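Local atomic coordinates of putative hexose oxidase (Nonomuraea sp. ATCC 39727, PDB entry 5AWV), a protein that binds FAD covalently and probably oxidises the sugar of teicoplanin-type glycopeptide antibiotics as a hexose oxidase. Residues A[399-404]-A[425-430]. Numbering follows the deposited sequence.
Sequences WLIGYG and KVNYIT. With N1L (2-amino-2-deoxy-beta-D-glucopyranuronic acid), chain B.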
loop_
_atom_site.group_PDB
_atom_site.type_symbol
_atom_site.label_atom_id
_atom_site.label_comp_id
_atom_site.label_asym_id
_atom_site.label_seq_id
_atom_site.Cartn_x
_atom_site.Cartn_y
_atom_site.Cartn_z
ATOM N N TRP A 399 4.715 -8.178 15.190
ATOM C CA TRP A 399 4.431 -9.105 14.094
ATOM C C TRP A 399 5.733 -9.371 13.311
ATOM O O TRP A 399 6.451 -8.407 12.980
ATOM C CB TRP A 399 3.398 -8.536 13.105
ATOM C CG TRP A 399 2.048 -8.335 13.636
ATOM C CD1 TRP A 399 1.637 -8.456 14.939
ATOM C CD2 TRP A 399 0.892 -7.951 12.884
ATOM N NE1 TRP A 399 0.314 -8.174 15.032
ATOM C CE2 TRP A 399 -0.175 -7.867 13.781
ATOM C CE3 TRP A 399 0.661 -7.707 11.524
ATOM C CZ2 TRP A 399 -1.469 -7.512 13.371
ATOM C CZ3 TRP A 399 -0.628 -7.374 11.103
ATOM C CH2 TRP A 399 -1.667 -7.254 12.028
ATOM N N LEU A 400 6.016 -10.639 13.052
ATOM C CA LEU A 400 7.200 -11.062 12.348
ATOM C C LEU A 400 6.654 -11.679 11.056
ATOM O O LEU A 400 5.974 -12.717 11.078
ATOM C CB LEU A 400 7.973 -12.045 13.170
ATOM C CG LEU A 400 8.618 -11.453 14.457
ATOM C CD1 LEU A 400 8.546 -12.427 15.602
ATOM C CD2 LEU A 400 10.054 -11.080 14.185
ATOM N N ILE A 401 6.816 -10.961 9.938
ATOM C CA ILE A 401 6.105 -11.250 8.689
ATOM C C ILE A 401 7.071 -11.886 7.731
ATOM O O ILE A 401 8.142 -11.283 7.472
ATOM C CB ILE A 401 5.579 -9.905 8.106
ATOM C CG1 ILE A 401 4.718 -9.117 9.151
ATOM C CG2 ILE A 401 4.759 -10.085 6.868
ATOM C CD1 ILE A 401 4.503 -7.653 8.707
ATOM N N GLY A 402 6.726 -13.077 7.256
ATOM C CA GLY A 402 7.524 -13.835 6.265
ATOM C C GLY A 402 7.850 -13.003 5.026
ATOM O O GLY A 402 6.984 -12.362 4.512
ATOM N N TYR A 403 9.108 -13.001 4.637
ATOM C CA TYR A 403 9.609 -12.239 3.475
ATOM C C TYR A 403 10.730 -13.015 2.778
ATOM O O TYR A 403 10.899 -14.175 3.036
ATOM C CB TYR A 403 10.050 -10.883 3.918
ATOM C CG TYR A 403 10.160 -9.824 2.820
ATOM C CD1 TYR A 403 9.084 -9.505 2.042
ATOM C CD2 TYR A 403 11.384 -9.183 2.575
ATOM C CE1 TYR A 403 9.164 -8.534 1.065
ATOM C CE2 TYR A 403 11.520 -8.151 1.636
ATOM C CZ TYR A 403 10.403 -7.840 0.861
ATOM O OH TYR A 403 10.485 -6.849 -0.087
ATOM N N GLY A 404 11.444 -12.412 1.840
ATOM C CA GLY A 404 12.503 -13.072 1.123
ATOM C C GLY A 404 12.067 -13.891 -0.048
ATOM O O GLY A 404 11.201 -13.452 -0.814
ATOM N N LYS A 425 9.956 -9.124 7.796
ATOM C CA LYS A 425 9.749 -7.773 8.115
ATOM C C LYS A 425 9.209 -7.817 9.536
ATOM O O LYS A 425 8.381 -8.696 9.886
ATOM C CB LYS A 425 8.787 -7.057 7.196
ATOM C CG LYS A 425 9.174 -7.088 5.667
ATOM C CD LYS A 425 8.634 -5.814 4.976
ATOM C CE LYS A 425 8.813 -5.990 3.440
ATOM N NZ LYS A 425 8.689 -4.685 2.760
ATOM N N VAL A 426 9.624 -6.890 10.334
ATOM C CA VAL A 426 9.082 -6.873 11.738
ATOM C C VAL A 426 8.358 -5.583 12.013
ATOM O O VAL A 426 8.959 -4.494 11.879
ATOM C CB VAL A 426 10.163 -7.293 12.800
ATOM C CG1 VAL A 426 11.411 -6.495 12.728
ATOM C CG2 VAL A 426 9.622 -7.101 14.252
ATOM N N ASN A 427 7.134 -5.677 12.525
ATOM C CA ASN A 427 6.376 -4.552 12.911
ATOM C C ASN A 427 6.108 -4.513 14.416
ATOM O O ASN A 427 5.908 -5.550 15.071
ATOM C CB ASN A 427 5.035 -4.489 12.159
ATOM C CG ASN A 427 5.208 -4.062 10.694
ATOM O OD1 ASN A 427 6.290 -3.694 10.278
ATOM N ND2 ASN A 427 4.157 -4.137 9.935
ATOM N N TYR A 428 6.135 -3.314 14.923
ATOM C CA TYR A 428 5.907 -2.951 16.337
ATOM C C TYR A 428 4.739 -2.019 16.377
ATOM O O TYR A 428 4.820 -0.855 15.952
ATOM C CB TYR A 428 7.213 -2.367 16.926
ATOM C CG TYR A 428 8.479 -3.205 16.713
ATOM C CD1 TYR A 428 9.241 -3.052 15.575
ATOM C CD2 TYR A 428 8.920 -4.159 17.647
ATOM C CE1 TYR A 428 10.392 -3.745 15.365
ATOM C CE2 TYR A 428 10.078 -4.873 17.429
ATOM C CZ TYR A 428 10.811 -4.666 16.287
ATOM O OH TYR A 428 11.933 -5.405 16.055
ATOM N N ILE A 429 3.604 -2.516 16.891
ATOM C CA ILE A 429 2.280 -1.961 16.692
ATOM C C ILE A 429 1.583 -1.618 17.987
ATOM O O ILE A 429 1.670 -2.370 18.930
ATOM C CB ILE A 429 1.373 -2.946 15.964
ATOM C CG1 ILE A 429 1.997 -3.353 14.626
ATOM C CG2 ILE A 429 -0.009 -2.354 15.616
ATOM C CD1 ILE A 429 1.452 -4.644 14.108
ATOM N N THR A 430 0.975 -0.445 18.055
ATOM C CA THR A 430 -0.010 -0.201 19.138
ATOM C C THR A 430 -1.155 0.591 18.571
ATOM O O THR A 430 -1.007 1.365 17.625
ATOM C CB THR A 430 0.698 0.526 20.349
ATOM O OG1 THR A 430 -0.221 0.652 21.465
ATOM C CG2 THR A 430 1.163 1.943 19.971
HETATM C C1 N1L B . -2.447 -3.971 9.214
HETATM C C2 N1L B . -1.743 -3.279 10.491
HETATM C C3 N1L B . -0.524 -2.416 10.110
HETATM C C4 N1L B . 0.427 -3.300 9.331
HETATM C C5 N1L B . -0.245 -3.707 7.991
HETATM C C6 N1L B . 0.703 -4.503 7.056
HETATM N N2 N1L B . -2.651 -2.449 11.279
HETATM O O3 N1L B . 0.204 -1.922 11.333
HETATM O O4 N1L B . 1.762 -2.615 9.113
HETATM O O5 N1L B . -1.409 -4.579 8.279
HETATM O O6B N1L B . 0.688 -5.913 7.249
HETATM O O6A N1L B . 2.015 -4.182 7.295
HETATM O O HOH W 1 8.464 -4.905 -0.079
#
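Four main-chain hydrogen bonds join antiparallel strand segments 399-402 and 425-430, two in the hydrogen-bonded pair W399-N427 and two in I401-K425. W399, I401, K425, N427 and I429 line the sheet face that carries the sugar N1L. There CD1 of I429 sits squarely over the five-membered ring of W399, 3.5 Å from its centroid, a CH-pi contact, while the indole NE1 is hydrogen-bonded to Y395 OH. The side chain of N427 belongs to the pocket of this aminoglucuronic acid, together with T366, which is hydrogen-bonded to it, and CD1 of I401 packs obliquely against the N427 side chain. Y403, its CG anti to the backbone N (chi1 -161°), turns one ring face to the extended side chain of K425: CE lies over the ring, 3.6 Å from its centroid, and NZ makes an off-centre cation-pi contact. One water joins Y403 OH (2.8 Å) and K425 NZ (2.9 Å); NZ is also hydrogen-bonded to Y370 OH, and K425 makes further cation-pi contacts with Y165 and Y470, both FAD-site residues. On the other face, L400 CD2 lies beside V426 CG2 (4.0 Å). Both strands run inside an antiparallel sheet, 395-402 flanked by 291-298 and 424-432 by 363-371, with helix 438-452 packed against Y428 and T430.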